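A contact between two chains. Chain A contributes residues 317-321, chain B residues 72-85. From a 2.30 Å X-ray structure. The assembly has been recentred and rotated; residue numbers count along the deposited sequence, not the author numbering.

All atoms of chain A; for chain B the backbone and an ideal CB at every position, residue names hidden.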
# COMPACT_ATOMS: atom_id res chain seq x y z
N TYR A 317 -16.14 1.07 8.87
CA TYR A 317 -14.92 1.77 9.19
C TYR A 317 -14.33 2.31 7.90
O TYR A 317 -14.27 1.59 6.92
CB TYR A 317 -13.92 0.82 9.82
CG TYR A 317 -14.30 0.22 11.16
CD1 TYR A 317 -13.89 0.82 12.35
CD2 TYR A 317 -15.01 -0.98 11.25
CE1 TYR A 317 -14.18 0.26 13.57
CE2 TYR A 317 -15.31 -1.54 12.48
CZ TYR A 317 -14.90 -0.92 13.64
OH TYR A 317 -15.20 -1.45 14.89
N LEU A 318 -13.89 3.57 7.91
CA LEU A 318 -13.34 4.23 6.74
C LEU A 318 -12.11 5.00 7.16
O LEU A 318 -12.19 5.86 8.05
CB LEU A 318 -14.35 5.18 6.10
CG LEU A 318 -13.87 6.08 4.97
CD1 LEU A 318 -13.28 5.28 3.80
CD2 LEU A 318 -15.02 6.94 4.47
N ARG A 319 -10.96 4.69 6.56
CA ARG A 319 -9.72 5.37 6.94
C ARG A 319 -9.92 6.88 6.85
O ARG A 319 -10.57 7.39 5.91
CB ARG A 319 -8.53 4.93 6.07
CG ARG A 319 -7.91 3.58 6.48
CD ARG A 319 -7.17 3.65 7.81
NE ARG A 319 -6.21 4.74 7.80
CZ ARG A 319 -5.01 4.68 7.23
NH1 ARG A 319 -4.61 3.57 6.63
NH2 ARG A 319 -4.22 5.74 7.27
N LYS A 320 -9.40 7.58 7.85
CA LYS A 320 -9.46 9.04 7.86
C LYS A 320 -8.49 9.53 6.82
O LYS A 320 -7.41 8.95 6.65
CB LYS A 320 -9.03 9.60 9.20
CG LYS A 320 -9.97 9.27 10.34
CD LYS A 320 -9.40 9.76 11.66
CE LYS A 320 -10.29 9.40 12.83
NZ LYS A 320 -9.61 9.71 14.13
N ILE A 321 -8.89 10.60 6.13
CA ILE A 321 -8.04 11.25 5.16
C ILE A 321 -7.96 12.75 5.47
O ILE A 321 -7.30 13.53 4.76
CB ILE A 321 -8.50 10.97 3.71
CG1 ILE A 321 -9.95 11.41 3.47
CG2 ILE A 321 -8.36 9.47 3.40
CD1 ILE A 321 -10.31 11.55 1.99
OXT ILE A 321 -8.55 13.21 6.48
N UNK B 72 -5.38 17.49 -3.74
CA UNK B 72 -6.43 16.54 -4.16
C UNK B 72 -7.01 15.78 -2.97
O UNK B 72 -8.23 15.62 -2.87
CB UNK B 72 -5.87 15.55 -5.18
N UNK B 73 -6.13 15.31 -2.09
CA UNK B 73 -6.54 14.55 -0.91
C UNK B 73 -7.32 15.47 0.03
O UNK B 73 -8.32 15.08 0.63
CB UNK B 73 -5.33 13.95 -0.20
N UNK B 74 -6.87 16.71 0.14
CA UNK B 74 -7.60 17.70 0.92
C UNK B 74 -8.99 17.94 0.36
O UNK B 74 -9.96 17.98 1.11
CB UNK B 74 -6.82 19.02 0.97
N UNK B 75 -9.10 18.07 -0.95
CA UNK B 75 -10.39 18.30 -1.56
C UNK B 75 -11.29 17.09 -1.34
O UNK B 75 -12.46 17.24 -0.99
CB UNK B 75 -10.24 18.60 -3.05
N UNK B 76 -10.72 15.90 -1.51
CA UNK B 76 -11.45 14.65 -1.32
C UNK B 76 -11.99 14.54 0.12
O UNK B 76 -13.16 14.20 0.36
CB UNK B 76 -10.55 13.46 -1.64
N UNK B 77 -11.11 14.81 1.07
CA UNK B 77 -11.49 14.88 2.48
C UNK B 77 -12.69 15.83 2.66
O UNK B 77 -13.70 15.42 3.22
CB UNK B 77 -10.31 15.34 3.33
N UNK B 78 -12.59 17.06 2.16
CA UNK B 78 -13.67 18.02 2.33
C UNK B 78 -14.99 17.53 1.72
O UNK B 78 -16.04 17.66 2.35
CB UNK B 78 -13.27 19.36 1.70
N UNK B 79 -14.93 16.97 0.51
CA UNK B 79 -16.14 16.54 -0.17
C UNK B 79 -16.74 15.29 0.48
O UNK B 79 -17.94 15.26 0.75
CB UNK B 79 -15.84 16.27 -1.65
N UNK B 80 -15.91 14.30 0.80
CA UNK B 80 -16.41 13.06 1.39
C UNK B 80 -16.91 13.24 2.81
O UNK B 80 -17.90 12.64 3.18
CB UNK B 80 -15.31 11.99 1.37
N UNK B 81 -16.24 14.08 3.60
CA UNK B 81 -16.73 14.33 4.96
C UNK B 81 -18.04 15.12 4.97
O UNK B 81 -18.90 14.90 5.82
CB UNK B 81 -15.67 15.08 5.77
N UNK B 82 -18.20 16.05 4.02
CA UNK B 82 -19.48 16.73 3.84
C UNK B 82 -20.55 15.66 3.56
O UNK B 82 -21.59 15.61 4.22
CB UNK B 82 -19.41 17.76 2.71
N UNK B 83 -20.28 14.79 2.58
CA UNK B 83 -21.22 13.74 2.21
C UNK B 83 -21.46 12.74 3.33
O UNK B 83 -22.58 12.29 3.53
CB UNK B 83 -20.71 13.00 0.97
N UNK B 84 -20.42 12.37 4.06
CA UNK B 84 -20.57 11.40 5.15
C UNK B 84 -21.11 12.04 6.42
O UNK B 84 -21.38 11.33 7.39
CB UNK B 84 -19.23 10.73 5.45
N UNK B 85 -21.26 13.36 6.42
CA UNK B 85 -21.71 14.09 7.59
C UNK B 85 -20.76 13.94 8.76
O UNK B 85 -21.19 13.68 9.88
CB UNK B 85 -23.11 13.62 8.00

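Chain B is helical through most of this stretch, in a helix that begins earlier in the chain, and the C-terminal end of chain A lies against one side of it. What chain A offers is mainly I321(A), with its side chain and its terminal carboxylate, and further along the methyls of L318(A).

Position 72 is out of reach of chain A and would accept most helix-compatible residues. It is alanine.

Position 73 points sideways, its ideal CB 5.4 Å from I321(A) O. A long side chain, apolar or positively charged, could bend back over the isoleucine. The residue is arginine. Its end comes nearer than its CB, and NH1 of R73(B) lies 3.6 Å from CG2 of I321(A). The closest approach is to the aliphatic side chain; the guanidinium does not turn to the carboxylate.

Positions 74 and 75 do not meet chain A. The first points away and the second is out of reach, so polar residues are as likely as any. They are glutamine and threonine.

Position 76 points sideways, with its ideal CB 4.1 Å from I321(A) CD1. An apolar residue such as leucine, isoleucine, valine or methionine would suit that methyl. It is leucine, and CG of L76(B) packs 3.6 Å from CD1 of I321(A).

Position 77 faces chain A at the closest CA approach to I321(A), 5.7 Å between the two CA atoms. Its ideal CB is 3.8 Å from I321(A) O. There is little room straight ahead, so a small residue would fit, or a longer one that turns aside. Glutamine takes the second course. CG of Q77(B) lies 3.3 Å from OXT of I321(A), and its end leads away.

Position 78 points away and position 79 is out of reach. Chain A sets no demand, and most helix-compatible residues would do. They are glutamine and alanine.

Position 80 points toward chain A, 5.1 Å from I321(A) CD1 at its ideal CB. Alanine, serine, threonine or valine could all sit there. It is threonine. OG1 of T80(B) donates to O of L76(B) at 2.7 Å, which satisfies the hydroxyl within the helix, and it lies 4.0 Å from CD1 of I321(A).

Position 81 has nothing of chain A within 5.5 Å of its ideal CB, which points sideways. Only a long side chain could reach the backbone NH of I321(A), and one ending in an acceptor would suit it. Tyrosine does this. N of I321(A) donates to OH of Y81(B) at 3.1 Å. OH of Y81(B) donates to the O of water 2 at 2.6 Å, and that water donates to OXT of I321(A) at 2.6 Å. The ring also packs against the isoleucine, with CE2 of Y81(B) 4.0 Å from CG1 of I321(A).

Positions 82 and 83 are out of reach, and again most residues would do. They are glutamine and phenylalanine.

Position 84 points toward chain A across a gap, with L318(A) beyond. A branched or long apolar residue would bridge it. Leucine does, with CD1 of L84(B) 3.3 Å from CD2 of L318(A).

Position 85 has a positive phi, which favours glycine, and closes the helix in a Schellman motif. It is glycine.

Chain B (72-85) ARQTLQQATYQFLG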
# COMPACT_ATOMS: atom_id res chain seq x y z
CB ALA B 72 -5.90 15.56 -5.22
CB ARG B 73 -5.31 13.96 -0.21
CG ARG B 73 -5.53 12.90 0.88
CD ARG B 73 -6.60 11.87 0.60
NE ARG B 73 -6.46 11.11 -0.64
CZ ARG B 73 -6.48 9.78 -0.74
NH1 ARG B 73 -6.57 9.01 0.33
NH2 ARG B 73 -6.38 9.21 -1.93
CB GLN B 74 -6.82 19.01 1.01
CG GLN B 74 -5.52 18.89 1.79
CD GLN B 74 -4.76 20.20 1.86
OE1 GLN B 74 -5.13 21.18 1.19
NE2 GLN B 74 -3.69 20.23 2.67
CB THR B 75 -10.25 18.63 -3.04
OG1 THR B 75 -9.45 19.82 -3.18
CG2 THR B 75 -11.62 18.88 -3.67
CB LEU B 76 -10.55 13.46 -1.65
CG LEU B 76 -11.15 12.07 -1.48
CD1 LEU B 76 -12.31 11.93 -2.46
CD2 LEU B 76 -10.10 10.96 -1.62
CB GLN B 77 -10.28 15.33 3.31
CG GLN B 77 -10.48 15.31 4.82
CD GLN B 77 -11.19 16.55 5.34
OE1 GLN B 77 -11.04 17.64 4.78
NE2 GLN B 77 -12.00 16.39 6.38
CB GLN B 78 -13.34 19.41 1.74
CG GLN B 78 -12.34 20.26 2.56
CD GLN B 78 -12.75 21.75 2.69
OE1 GLN B 78 -13.80 22.19 2.17
NE2 GLN B 78 -11.91 22.53 3.40
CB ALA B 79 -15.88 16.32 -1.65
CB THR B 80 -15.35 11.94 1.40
OG1 THR B 80 -14.17 12.40 2.06
CG2 THR B 80 -15.02 11.55 -0.01
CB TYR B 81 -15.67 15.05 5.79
CG TYR B 81 -14.56 14.15 6.26
CD1 TYR B 81 -14.08 14.23 7.56
CD2 TYR B 81 -13.99 13.21 5.43
CE1 TYR B 81 -13.06 13.40 7.99
CE2 TYR B 81 -12.98 12.40 5.85
CZ TYR B 81 -12.51 12.49 7.12
OH TYR B 81 -11.50 11.66 7.52
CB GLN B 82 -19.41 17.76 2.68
CG GLN B 82 -20.71 18.59 2.49
CD GLN B 82 -20.86 19.24 1.09
OE1 GLN B 82 -19.88 19.57 0.42
NE2 GLN B 82 -22.11 19.42 0.66
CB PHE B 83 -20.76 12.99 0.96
CG PHE B 83 -21.58 11.76 0.69
CD1 PHE B 83 -22.91 11.87 0.35
CD2 PHE B 83 -21.03 10.50 0.82
CE1 PHE B 83 -23.69 10.74 0.11
CE2 PHE B 83 -21.79 9.36 0.58
CZ PHE B 83 -23.12 9.47 0.23
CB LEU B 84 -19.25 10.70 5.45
CG LEU B 84 -18.77 9.77 4.35
CD1 LEU B 84 -17.35 9.33 4.63
CD2 LEU B 84 -19.70 8.59 4.28
O HOH W 1 -12.36 9.31 5.38
O HOH W 2 -9.55 12.86 8.82
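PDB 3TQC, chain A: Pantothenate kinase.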